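Local atomic coordinates of 4-alpha-glucanotransferase (PDB entry 5B68), a protein that belongs to the amylomaltase family of enzymes and combines a TIM-barrel-type domain with an N-terminal beta-sandwich domain. Residues S206-D211 against E694-V699; G179-I184 against C647-D652; L201-S206 against L686-R691; L634-A639 against A700-R705. All blocks are in the same frame, centred on the assembly; numbering follows the deposited sequence.

In the fold
The four contacts illustrate how a TIM-barrel-type domain is closed and then wrapped by its own C-terminal region. Contact 2 is wholly buried and joins the first and last barrel strands through regular backbone hydrogen bonds. Contacts 1 and 3 both use helix 198-209, which packs outside those strands. Contact 3, also largely buried, meets it with aliphatic side chains and a water bridge at its more exposed edge; in contact 1, only partly buried, a buried tyrosine of helix 694-702 bonds to an aspartate just past helix 198-209. Helix 694-702 carries on into contact 4, also partly buried, where close backbone packing against helix 627-639 gives way to an arginine. V699 and V648 link contacts 1 and 2, and V648 touches S703 of contact 4.

Contact 1 (S206-D211 against E694-V699); sequences SVVAQD and ELYHRV
Y696 and D211 form a polar contact between helix 694-702 and the 206-211 segment at the end of helix 198-209, on the outer layer of the barrel. The tyrosine reaches across with CG anti to its backbone N (chi1 173°), and Y696 OH donates to D211 OD2 at 2.6 Å. The carboxylate oxygen is approached on its anti side, 21° out of the carboxylate plane, while lying near the plane of the phenol ring at its edge. The two flat groups are steeply turned, their planes 67° apart. Beside this bond the hydroxyl rests against the last part of helix 198-209, where V208 CA is 3.6 Å from Y696 OH and V208 CG1 adds a looser contact. A water donates both to Y696 OH and to V208 O, each at 2.9 Å, so the phenol oxygen gives one bond and receives another. H697 stands next to the tyrosine, with Y696 CD1 over the centre of one imidazole face. H697 ND1 lies 3.1 Å from a second water, which bonds weakly to D211 OD1, and H697 NE2 is held by R691 O. Because R691 NE also forms a salt bridge to D211 OD2, this oxygen is shared between a guanidinium and a phenol, an arrangement that would be expected to favour the ionised carboxylate and help to hold its orientation.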
loop_
_atom_site.group_PDB
_atom_site.type_symbol
_atom_site.label_atom_id
_atom_site.label_comp_id
_atom_site.label_asym_id
_atom_site.label_seq_id
_atom_site.Cartn_x
_atom_site.Cartn_y
_atom_site.Cartn_z
ATOM N N SER A 206 -4.958 -9.775 19.950
ATOM C CA SER A 206 -4.759 -10.056 21.387
ATOM C C SER A 206 -4.423 -11.544 21.549
ATOM O O SER A 206 -3.612 -11.890 22.398
ATOM C CB SER A 206 -5.919 -9.587 22.279
ATOM O OG SER A 206 -7.019 -10.421 22.032
ATOM N N VAL A 207 -5.007 -12.412 20.739
ATOM C CA VAL A 207 -4.750 -13.855 20.853
ATOM C C VAL A 207 -3.340 -14.207 20.444
ATOM O O VAL A 207 -2.635 -14.879 21.149
ATOM C CB VAL A 207 -5.735 -14.644 19.962
ATOM C CG1 VAL A 207 -5.285 -16.089 19.735
ATOM C CG2 VAL A 207 -7.123 -14.613 20.532
ATOM N N VAL A 208 -2.886 -13.733 19.299
ATOM C CA VAL A 208 -1.547 -14.188 18.811
ATOM C C VAL A 208 -0.496 -13.510 19.651
ATOM O O VAL A 208 0.614 -14.013 19.744
ATOM C CB VAL A 208 -1.338 -13.964 17.316
ATOM C CG1 VAL A 208 -2.340 -14.745 16.495
ATOM C CG2 VAL A 208 -1.446 -12.488 16.960
ATOM N N ALA A 209 -0.822 -12.380 20.296
ATOM C CA ALA A 209 0.127 -11.715 21.160
ATOM C C ALA A 209 0.460 -12.591 22.399
ATOM O O ALA A 209 1.519 -12.450 22.976
ATOM C CB ALA A 209 -0.458 -10.403 21.638
ATOM N N GLN A 210 -0.433 -13.518 22.767
ATOM C CA GLN A 210 -0.241 -14.317 24.017
ATOM C C GLN A 210 0.869 -15.310 23.753
ATOM O O GLN A 210 1.443 -15.866 24.685
ATOM C CB GLN A 210 -1.514 -15.097 24.336
ATOM C CG GLN A 210 -2.639 -14.165 24.661
ATOM C CD GLN A 210 -3.999 -14.813 24.720
ATOM O OE1 GLN A 210 -4.193 -15.984 24.363
ATOM N NE2 GLN A 210 -4.989 -13.991 25.053
ATOM N N ASP A 211 1.128 -15.609 22.484
ATOM C CA ASP A 211 2.201 -16.503 22.124
ATOM C C ASP A 211 3.445 -15.870 21.557
ATOM O O ASP A 211 4.278 -16.613 21.032
ATOM C CB ASP A 211 1.666 -17.627 21.237
ATOM C CG ASP A 211 0.495 -18.293 21.873
ATOM O OD1 ASP A 211 0.706 -18.899 22.929
ATOM O OD2 ASP A 211 -0.635 -18.160 21.400
ATOM N N GLU A 694 -3.379 -28.096 18.489
ATOM C CA GLU A 694 -1.978 -28.347 18.755
ATOM C C GLU A 694 -1.048 -27.783 17.665
ATOM O O GLU A 694 0.064 -27.311 18.010
ATOM C CB GLU A 694 -1.727 -29.871 18.954
ATOM C CG GLU A 694 -0.317 -30.241 19.463
ATOM C CD GLU A 694 -0.036 -31.772 19.515
ATOM O OE1 GLU A 694 -0.432 -32.532 18.566
ATOM O OE2 GLU A 694 0.612 -32.226 20.507
ATOM N N LEU A 695 -1.481 -27.820 16.387
ATOM C CA LEU A 695 -0.673 -27.262 15.263
ATOM C C LEU A 695 -0.323 -25.771 15.489
ATOM O O LEU A 695 0.832 -25.390 15.376
ATOM C CB LEU A 695 -1.324 -27.486 13.882
ATOM C CG LEU A 695 -0.512 -26.939 12.684
ATOM C CD1 LEU A 695 0.900 -27.568 12.706
ATOM C CD2 LEU A 695 -1.164 -27.207 11.328
ATOM N N TYR A 696 -1.301 -24.974 15.910
ATOM C CA TYR A 696 -1.054 -23.559 16.260
ATOM C C TYR A 696 0.115 -23.386 17.237
ATOM O O TYR A 696 1.011 -22.591 17.012
ATOM C CB TYR A 696 -2.340 -22.927 16.844
ATOM C CG TYR A 696 -2.112 -21.562 17.364
ATOM C CD1 TYR A 696 -1.665 -21.383 18.636
ATOM C CD2 TYR A 696 -2.245 -20.445 16.563
ATOM C CE1 TYR A 696 -1.413 -20.148 19.147
ATOM C CE2 TYR A 696 -1.976 -19.200 17.065
ATOM C CZ TYR A 696 -1.541 -19.050 18.341
ATOM O OH TYR A 696 -1.252 -17.822 18.875
ATOM N N HIS A 697 0.087 -24.152 18.334
ATOM C CA HIS A 697 1.072 -24.067 19.388
ATOM C C HIS A 697 2.397 -24.572 18.875
ATOM O O HIS A 697 3.437 -24.004 19.233
ATOM C CB HIS A 697 0.635 -24.882 20.622
ATOM C CG HIS A 697 -0.498 -24.244 21.346
ATOM N ND1 HIS A 697 -0.343 -23.064 22.020
ATOM C CD2 HIS A 697 -1.827 -24.523 21.364
ATOM C CE1 HIS A 697 -1.510 -22.678 22.509
ATOM N NE2 HIS A 697 -2.424 -23.551 22.128
ATOM N N ARG A 698 2.393 -25.639 18.077
ATOM C CA ARG A 698 3.697 -26.115 17.503
ATOM C C ARG A 698 4.404 -25.007 16.616
ATOM O O ARG A 698 5.639 -24.727 16.686
ATOM C CB ARG A 698 3.476 -27.385 16.722
ATOM C CG ARG A 698 3.071 -28.574 17.599
ATOM C CD ARG A 698 2.769 -29.829 16.797
ATOM N NE ARG A 698 3.989 -30.425 16.338
ATOM C CZ ARG A 698 4.155 -31.649 15.827
ATOM N NH1 ARG A 698 5.370 -32.003 15.417
ATOM N NH2 ARG A 698 3.170 -32.534 15.763
ATOM N N VAL A 699 3.607 -24.369 15.764
ATOM C CA VAL A 699 4.178 -23.380 14.855
ATOM C C VAL A 699 4.541 -22.161 15.644
ATOM O O VAL A 699 5.603 -21.577 15.364
ATOM C CB VAL A 699 3.221 -23.076 13.675
ATOM C CG1 VAL A 699 3.692 -21.894 12.831
ATOM C CG2 VAL A 699 2.983 -24.378 12.886
HETATM O O HOH W 1 1.023 -16.314 17.981
HETATM O O HOH W 2 2.374 -21.751 22.663
#

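Contact 2 (G179-I184 against C647-D652); sequences GVMAQI and CVCLVD
M181 lies alongside C647 and C649 where strand 177-182 runs parallel to strand 645-649, their axes 38° apart. M181 CB sits 3.5 Å from C647 SG, a sulfur that also lies close to M181 N. With CG anti to the backbone N (chi1 180°), the chain then bends at chi2 (-82°), and SD receives a weak, nearly straight bond from Q183 NE2 at 3.6 Å. A second bend, at chi3, returns the terminal methyl to the neighbouring strand, where M181 CE meets C649 SG at 3.6 Å. The methionine side chain thus touches one cysteine sulfur at its base and another at its tip.

Between the strands the backbones pair in regular parallel fashion. V648 N donates to G179 O over 2.8 Å, M181 N to V648 O over 2.9 Å, and L650 N to M181 O over 2.9 Å. M181 O also accepts from a water that is bound by V651 N, so two donors grip it just where the strand passes into helix 650-654. V180 CA adds a CA-H...O contact to V648 O. On the side of the sheet carrying V180 and V648, L650 closes over the strand end, its CB 4.0 Å from V180 CG1 and its CD2 touching A182 CB.

The pairing joins the first and last strands of the barrel. C647 touches F215 and M181 touches L217 of strand 215-218, on a face consistent with the barrel interior, while V180, A182 and L650 pack outward on V208 and L204 of helix 198-209.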
loop_
_atom_site.group_PDB
_atom_site.type_symbol
_atom_site.label_atom_id
_atom_site.label_comp_id
_atom_site.label_asym_id
_atom_site.label_seq_id
_atom_site.Cartn_x
_atom_site.Cartn_y
_atom_site.Cartn_z
ATOM N N GLY A 179 6.000 -11.698 14.200
ATOM C CA GLY A 179 4.587 -11.349 14.121
ATOM C C GLY A 179 3.846 -12.325 13.269
ATOM O O GLY A 179 4.419 -13.331 12.906
ATOM N N VAL A 180 2.562 -12.037 13.015
ATOM C CA VAL A 180 1.664 -12.882 12.333
ATOM C C VAL A 180 1.009 -12.036 11.240
ATOM O O VAL A 180 0.715 -10.838 11.457
ATOM C CB VAL A 180 0.529 -13.402 13.273
ATOM C CG1 VAL A 180 -0.546 -14.154 12.487
ATOM C CG2 VAL A 180 1.090 -14.282 14.425
ATOM N N MET A 181 0.820 -12.618 10.077
ATOM C CA MET A 181 0.002 -12.004 9.009
ATOM C C MET A 181 -1.328 -12.711 8.852
ATOM O O MET A 181 -1.395 -13.961 8.788
ATOM C CB MET A 181 0.712 -12.007 7.656
ATOM C CG MET A 181 -0.090 -11.387 6.479
ATOM S SD MET A 181 -1.309 -12.443 5.686
ATOM C CE MET A 181 -0.212 -13.288 4.544
ATOM N N ALA A 182 -2.405 -11.936 8.783
ATOM C CA ALA A 182 -3.720 -12.493 8.569
ATOM C C ALA A 182 -4.471 -11.684 7.501
ATOM O O ALA A 182 -4.373 -10.455 7.476
ATOM C CB ALA A 182 -4.547 -12.489 9.817
ATOM N N GLN A 183 -5.192 -12.399 6.642
ATOM C CA GLN A 183 -6.155 -11.768 5.742
ATOM C C GLN A 183 -7.443 -11.607 6.521
ATOM O O GLN A 183 -8.283 -12.529 6.627
ATOM C CB GLN A 183 -6.329 -12.584 4.473
ATOM C CG GLN A 183 -5.061 -12.729 3.710
ATOM C CD GLN A 183 -4.642 -11.445 3.003
ATOM O OE1 GLN A 183 -5.371 -10.988 2.133
ATOM N NE2 GLN A 183 -3.478 -10.891 3.331
ATOM N N ILE A 184 -7.611 -10.461 7.180
ATOM C CA ILE A 184 -8.616 -10.361 8.235
ATOM C C ILE A 184 -10.074 -10.614 7.802
ATOM O O ILE A 184 -10.864 -11.124 8.597
ATOM C CB ILE A 184 -8.459 -9.027 9.077
ATOM C CG1 ILE A 184 -9.258 -9.064 10.371
ATOM C CG2 ILE A 184 -8.867 -7.847 8.224
ATOM C CD1 ILE A 184 -8.773 -10.153 11.292
ATOM N N CYS A 647 7.678 -13.134 10.065
ATOM C CA CYS A 647 6.247 -13.137 10.026
ATOM C C CYS A 647 5.786 -14.528 9.762
ATOM O O CYS A 647 6.302 -15.166 8.825
ATOM C CB CYS A 647 5.684 -12.188 8.928
ATOM S SG CYS A 647 3.891 -11.982 9.167
ATOM N N VAL A 648 4.911 -15.009 10.659
ATOM C CA VAL A 648 4.266 -16.310 10.559
ATOM C C VAL A 648 2.934 -15.991 9.941
ATOM O O VAL A 648 2.211 -15.168 10.472
ATOM C CB VAL A 648 4.026 -16.942 11.967
ATOM C CG1 VAL A 648 3.282 -18.279 11.868
ATOM C CG2 VAL A 648 5.307 -17.018 12.734
ATOM N N CYS A 649 2.619 -16.629 8.840
ATOM C CA CYS A 649 1.283 -16.535 8.282
ATOM C C CYS A 649 0.293 -17.397 9.055
ATOM O O CYS A 649 0.520 -18.573 9.312
ATOM C CB CYS A 649 1.265 -16.861 6.806
ATOM S SG CYS A 649 2.237 -15.696 5.754
ATOM N N LEU A 650 -0.855 -16.784 9.397
ATOM C CA LEU A 650 -1.850 -17.395 10.209
ATOM C C LEU A 650 -2.308 -18.686 9.547
ATOM O O LEU A 650 -2.589 -19.685 10.244
ATOM C CB LEU A 650 -3.087 -16.463 10.419
ATOM C CG LEU A 650 -4.179 -17.022 11.330
ATOM C CD1 LEU A 650 -3.604 -17.194 12.745
ATOM C CD2 LEU A 650 -5.433 -16.111 11.328
ATOM N N VAL A 651 -2.409 -18.666 8.233
ATOM C CA VAL A 651 -2.816 -19.863 7.481
ATOM C C VAL A 651 -1.926 -21.060 7.820
ATOM O O VAL A 651 -2.413 -22.195 7.816
ATOM C CB VAL A 651 -2.781 -19.656 5.928
ATOM C CG1 VAL A 651 -3.922 -18.751 5.497
ATOM C CG2 VAL A 651 -1.465 -19.133 5.399
ATOM N N ASP A 652 -0.645 -20.803 8.003
ATOM C CA ASP A 652 0.328 -21.877 8.292
ATOM C C ASP A 652 0.212 -22.391 9.725
ATOM O O ASP A 652 0.687 -23.495 10.001
ATOM C CB ASP A 652 1.775 -21.396 8.048
ATOM C CG ASP A 652 2.114 -21.322 6.588
ATOM O OD1 ASP A 652 1.257 -21.754 5.798
ATOM O OD2 ASP A 652 3.218 -20.897 6.241
HETATM O O HOH W 3 -2.377 -15.770 6.800
#

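Contact 3 (L201-S206 against L686-R691); sequences LGNLAS and LIESLR
L204 and I687 bring the two backbones closest, 6.3 Å between L204 CA and I687 CA, where a turn of helix 198-209 faces the 686-691 chain, in which S689 N and L690 N bond to L686 O and I687 O. The tightest side-chain meeting is methyl to methyl: L204 CD1 and L690 CD1 are 3.5 Å apart, shorter than usual van der Waals contact, with the two leucines crossing at about a right angle. In L204, chi1 (-177°) sets CG anti to the backbone N, and chi2 (56°) then places CD1. Farther back along the same side chain, L204 CB has I687 CD1 at 4.2 Å.

The other branch of the isoleucine serves a different neighbour. I687 CG2, anti to the backbone N, is the branch that meets N203, and it lies 3.7 Å from both N203 CG and N203 ND2, with OD1 scarcely more distant. The methyl therefore rests against the amide as a whole, the two side chains crossing at a slant. On the more exposed side, at E688, the polar end of this asparagine is linked through a water, which accepts from N203 ND2 at 3.0 Å and donates to E688 OE2 at 2.7 Å. E688 OE1 in turn accepts from T190 N, so both carboxylate oxygens have a partner.

Inward, L204 and L690 both lie on L650 of helix 650-654, and L690 also reaches V654. Away from the C-terminal chain, helix 198-209 packs on helix 349-376, where L201 meets L367 and A205 meets A374.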
loop_
_atom_site.group_PDB
_atom_site.type_symbol
_atom_site.label_atom_id
_atom_site.label_comp_id
_atom_site.label_asym_id
_atom_site.label_seq_id
_atom_site.Cartn_x
_atom_site.Cartn_y
_atom_site.Cartn_z
ATOM N N LEU A 201 -10.288 -8.096 14.270
ATOM C CA LEU A 201 -8.900 -7.591 14.158
ATOM C C LEU A 201 -8.251 -7.479 15.523
ATOM O O LEU A 201 -7.113 -7.982 15.788
ATOM C CB LEU A 201 -8.877 -6.251 13.414
ATOM C CG LEU A 201 -7.521 -5.556 13.247
ATOM C CD1 LEU A 201 -6.616 -6.458 12.460
ATOM C CD2 LEU A 201 -7.723 -4.230 12.555
ATOM N N GLY A 202 -8.906 -6.762 16.415
ATOM C CA GLY A 202 -8.372 -6.579 17.747
ATOM C C GLY A 202 -8.307 -7.867 18.593
ATOM O O GLY A 202 -7.344 -8.096 19.301
ATOM N N ASN A 203 -9.294 -8.733 18.407
ATOM C CA ASN A 203 -9.408 -10.023 19.084
ATOM C C ASN A 203 -8.233 -10.904 18.642
ATOM O O ASN A 203 -7.494 -11.391 19.494
ATOM C CB ASN A 203 -10.752 -10.679 18.694
ATOM C CG ASN A 203 -11.072 -11.944 19.522
ATOM O OD1 ASN A 203 -10.266 -12.394 20.376
ATOM N ND2 ASN A 203 -12.230 -12.552 19.221
ATOM N N LEU A 204 -8.074 -11.057 17.331
ATOM C CA LEU A 204 -6.979 -11.864 16.749
ATOM C C LEU A 204 -5.650 -11.308 17.258
ATOM O O LEU A 204 -4.769 -12.105 17.655
ATOM C CB LEU A 204 -7.015 -11.914 15.266
ATOM C CG LEU A 204 -5.991 -12.749 14.511
ATOM C CD1 LEU A 204 -6.012 -14.182 14.970
ATOM C CD2 LEU A 204 -6.173 -12.603 13.035
ATOM N N ALA A 205 -5.459 -9.994 17.248
ATOM C CA ALA A 205 -4.168 -9.438 17.713
ATOM C C ALA A 205 -3.907 -9.847 19.128
ATOM O O ALA A 205 -2.777 -10.313 19.448
ATOM C CB ALA A 205 -4.112 -7.911 17.625
ATOM N N SER A 206 -4.958 -9.775 19.950
ATOM C CA SER A 206 -4.759 -10.056 21.387
ATOM C C SER A 206 -4.423 -11.544 21.549
ATOM O O SER A 206 -3.612 -11.890 22.398
ATOM C CB SER A 206 -5.919 -9.587 22.279
ATOM O OG SER A 206 -7.019 -10.421 22.032
ATOM N N LEU A 686 -12.305 -20.791 13.817
ATOM C CA LEU A 686 -12.650 -19.522 14.416
ATOM C C LEU A 686 -11.523 -18.963 15.260
ATOM O O LEU A 686 -10.725 -19.736 15.834
ATOM C CB LEU A 686 -13.909 -19.565 15.233
ATOM C CG LEU A 686 -15.191 -20.045 14.494
ATOM C CD1 LEU A 686 -16.365 -20.103 15.485
ATOM C CD2 LEU A 686 -15.548 -19.136 13.326
ATOM N N ILE A 687 -11.571 -17.636 15.501
ATOM C CA ILE A 687 -10.543 -17.026 16.395
ATOM C C ILE A 687 -10.558 -17.701 17.768
ATOM O O ILE A 687 -9.503 -17.944 18.390
ATOM C CB ILE A 687 -10.746 -15.521 16.556
ATOM C CG1 ILE A 687 -10.455 -14.865 15.236
ATOM C CG2 ILE A 687 -9.846 -14.948 17.661
ATOM C CD1 ILE A 687 -10.969 -13.437 15.085
ATOM N N GLU A 688 -11.757 -18.045 18.219
ATOM C CA GLU A 688 -11.966 -18.592 19.555
ATOM C C GLU A 688 -11.289 -19.944 19.726
ATOM O O GLU A 688 -10.931 -20.315 20.836
ATOM C CB GLU A 688 -13.464 -18.710 19.891
ATOM C CG GLU A 688 -14.096 -17.383 20.270
ATOM C CD GLU A 688 -14.595 -16.612 19.078
ATOM O OE1 GLU A 688 -14.406 -17.032 17.896
ATOM O OE2 GLU A 688 -15.205 -15.590 19.359
ATOM N N SER A 689 -11.131 -20.654 18.631
ATOM C CA SER A 689 -10.554 -21.964 18.644
ATOM C C SER A 689 -9.114 -22.013 18.335
ATOM O O SER A 689 -8.572 -23.128 18.257
ATOM C CB SER A 689 -11.175 -22.786 17.541
ATOM O OG SER A 689 -12.519 -22.911 17.818
ATOM N N LEU A 690 -8.493 -20.882 17.989
ATOM C CA LEU A 690 -7.131 -20.963 17.465
ATOM C C LEU A 690 -6.158 -21.656 18.375
ATOM O O LEU A 690 -5.303 -22.458 17.914
ATOM C CB LEU A 690 -6.576 -19.558 17.191
ATOM C CG LEU A 690 -6.991 -18.998 15.825
ATOM C CD1 LEU A 690 -6.649 -17.503 15.764
ATOM C CD2 LEU A 690 -6.233 -19.646 14.685
ATOM N N ARG A 691 -6.220 -21.291 19.632
ATOM C CA ARG A 691 -5.302 -21.786 20.622
ATOM C C ARG A 691 -5.720 -23.141 21.200
ATOM O O ARG A 691 -5.051 -23.611 22.071
ATOM C CB ARG A 691 -5.095 -20.758 21.743
ATOM C CG ARG A 691 -4.443 -19.524 21.179
ATOM C CD ARG A 691 -4.099 -18.462 22.203
ATOM N NE ARG A 691 -2.868 -18.785 22.889
ATOM C CZ ARG A 691 -2.827 -19.379 24.072
ATOM N NH1 ARG A 691 -3.968 -19.699 24.727
ATOM N NH2 ARG A 691 -1.629 -19.646 24.611
HETATM O O HOH W 4 -13.659 -14.325 21.132
#

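Contact 4 (L634-A639 against A700-R705); sequences LHTFVA and AKASKR
R705 reaches back to A639 through a bend at chi3 (77°), which places NE facing the last carbonyl of helix 627-639, while T636 sets OG1 anti to its carbonyl carbon (chi1 -64°), beside A702. The arginine makes the directional bond of the pair: R705 NE donates to A639 O over 2.8 Å with an N-H...O angle of 160°, in the carbonyl plane and on a lone pair, and the oxygen lies almost within the guanidinium plane. R705 NH1 adds a weak bond to the same oxygen at 3.2 Å. A positive group at this helix end would probably complement the local dipole.

A639, A702 and S703 are small, which lets the backbones come close. A639 CB sits among three successive backbone oxygens, nearest to S703 O at 3.5 Å, with A702 O and K704 O both 3.8 Å from A639 CB. T636 CA makes a CA-H...O contact with A702 O at 3.3 Å. A702 CB lies 3.6 Å from T636 OG1; the hydrogen bond of that hydroxyl is with E632 O, within its own helix.

Helix 627-639 lies between the end of helix 694-702 and helix 587-607, on which L634 and F637 pack. S703 rests on V648 of strand 645-649, and R705 NH2 bonds to S643 O and R177 O, tying the end of the modelled chain to the start of strand 177-182 and to the loop before strand 645-649.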
loop_
_atom_site.group_PDB
_atom_site.type_symbol
_atom_site.label_atom_id
_atom_site.label_comp_id
_atom_site.label_asym_id
_atom_site.label_seq_id
_atom_site.Cartn_x
_atom_site.Cartn_y
_atom_site.Cartn_z
ATOM N N LEU A 634 10.732 -25.196 9.012
ATOM C CA LEU A 634 10.802 -23.949 8.184
ATOM C C LEU A 634 10.636 -22.719 9.051
ATOM O O LEU A 634 11.246 -21.673 8.794
ATOM C CB LEU A 634 9.757 -23.987 7.070
ATOM C CG LEU A 634 9.957 -25.125 6.019
ATOM C CD1 LEU A 634 8.773 -25.153 5.076
ATOM C CD2 LEU A 634 11.283 -25.034 5.331
ATOM N N HIS A 635 9.784 -22.814 10.066
ATOM C CA HIS A 635 9.563 -21.671 10.916
ATOM C C HIS A 635 10.728 -21.398 11.847
ATOM O O HIS A 635 11.115 -20.259 12.079
ATOM C CB HIS A 635 8.239 -21.808 11.658
ATOM C CG HIS A 635 7.058 -21.597 10.773
ATOM N ND1 HIS A 635 6.469 -20.350 10.611
ATOM C CD2 HIS A 635 6.439 -22.418 9.898
ATOM C CE1 HIS A 635 5.496 -20.438 9.729
ATOM N NE2 HIS A 635 5.437 -21.686 9.297
ATOM N N THR A 636 11.324 -22.467 12.367
ATOM C CA THR A 636 12.547 -22.337 13.138
ATOM C C THR A 636 13.696 -21.707 12.324
ATOM O O THR A 636 14.497 -20.837 12.864
ATOM C CB THR A 636 12.981 -23.746 13.705
ATOM O OG1 THR A 636 11.965 -24.204 14.623
ATOM C CG2 THR A 636 14.228 -23.601 14.440
ATOM N N PHE A 637 13.846 -22.193 11.112
ATOM C CA PHE A 637 14.881 -21.704 10.175
ATOM C C PHE A 637 14.743 -20.168 9.993
ATOM O O PHE A 637 15.664 -19.449 10.202
ATOM C CB PHE A 637 14.726 -22.411 8.855
ATOM C CG PHE A 637 15.678 -21.940 7.796
ATOM C CD1 PHE A 637 17.019 -22.244 7.863
ATOM C CD2 PHE A 637 15.237 -21.146 6.733
ATOM C CE1 PHE A 637 17.930 -21.803 6.916
ATOM C CE2 PHE A 637 16.163 -20.696 5.781
ATOM C CZ PHE A 637 17.499 -21.042 5.852
ATOM N N VAL A 638 13.511 -19.728 9.757
ATOM C CA VAL A 638 13.212 -18.272 9.599
ATOM C C VAL A 638 13.422 -17.520 10.903
ATOM O O VAL A 638 14.072 -16.470 10.902
ATOM C CB VAL A 638 11.796 -18.121 9.062
ATOM C CG1 VAL A 638 11.223 -16.738 9.338
ATOM C CG2 VAL A 638 11.796 -18.441 7.583
ATOM N N ALA A 639 12.972 -18.105 12.021
ATOM C CA ALA A 639 13.046 -17.426 13.328
ATOM C C ALA A 639 14.496 -17.109 13.729
ATOM O O ALA A 639 14.764 -16.105 14.408
ATOM C CB ALA A 639 12.346 -18.267 14.441
ATOM N N ALA A 700 3.690 -21.768 16.601
ATOM C CA ALA A 700 4.034 -20.595 17.462
ATOM C C ALA A 700 5.332 -20.805 18.231
ATOM O O ALA A 700 6.198 -19.936 18.249
ATOM C CB ALA A 700 2.922 -20.225 18.389
ATOM N N LYS A 701 5.511 -21.985 18.813
ATOM C CA LYS A 701 6.761 -22.266 19.544
ATOM C C LYS A 701 7.973 -22.290 18.639
ATOM O O LYS A 701 9.025 -21.773 19.029
ATOM C CB LYS A 701 6.688 -23.625 20.286
ATOM C CG LYS A 701 5.838 -23.547 21.528
ATOM C CD LYS A 701 6.040 -24.748 22.465
ATOM C CE LYS A 701 4.979 -24.760 23.577
ATOM N NZ LYS A 701 3.602 -25.077 23.082
ATOM N N ALA A 702 7.830 -22.895 17.466
ATOM C CA ALA A 702 8.884 -22.960 16.448
ATOM C C ALA A 702 9.268 -21.592 15.930
ATOM O O ALA A 702 10.418 -21.380 15.493
ATOM C CB ALA A 702 8.472 -23.911 15.302
ATOM N N SER A 703 8.358 -20.622 16.032
ATOM C CA SER A 703 8.646 -19.260 15.522
ATOM C C SER A 703 9.228 -18.319 16.550
ATOM O O SER A 703 9.528 -17.181 16.222
ATOM C CB SER A 703 7.351 -18.662 14.926
ATOM O OG SER A 703 6.871 -19.571 13.901
ATOM N N LYS A 704 9.381 -18.784 17.796
ATOM C CA LYS A 704 9.766 -17.869 18.851
ATOM C C LYS A 704 11.170 -17.401 18.635
ATOM O O LYS A 704 12.002 -18.156 18.201
ATOM C CB LYS A 704 9.517 -18.489 20.240
ATOM C CG LYS A 704 8.084 -18.271 20.679
ATOM C CD LYS A 704 7.902 -18.511 22.152
ATOM C CE LYS A 704 6.463 -18.288 22.559
ATOM N NZ LYS A 704 6.135 -19.130 23.754
ATOM N N ARG A 705 11.457 -16.141 18.916
ATOM C CA ARG A 705 12.798 -15.652 18.602
ATOM C C ARG A 705 13.782 -15.562 19.760
ATOM O O ARG A 705 15.000 -15.542 19.515
ATOM C CB ARG A 705 12.710 -14.348 17.859
ATOM C CG ARG A 705 11.777 -14.596 16.673
ATOM C CD ARG A 705 12.018 -13.557 15.632
ATOM N NE ARG A 705 13.211 -13.762 14.838
ATOM C CZ ARG A 705 13.781 -12.837 14.066
ATOM N NH1 ARG A 705 14.915 -13.081 13.371
ATOM N NH2 ARG A 705 13.240 -11.618 13.961
#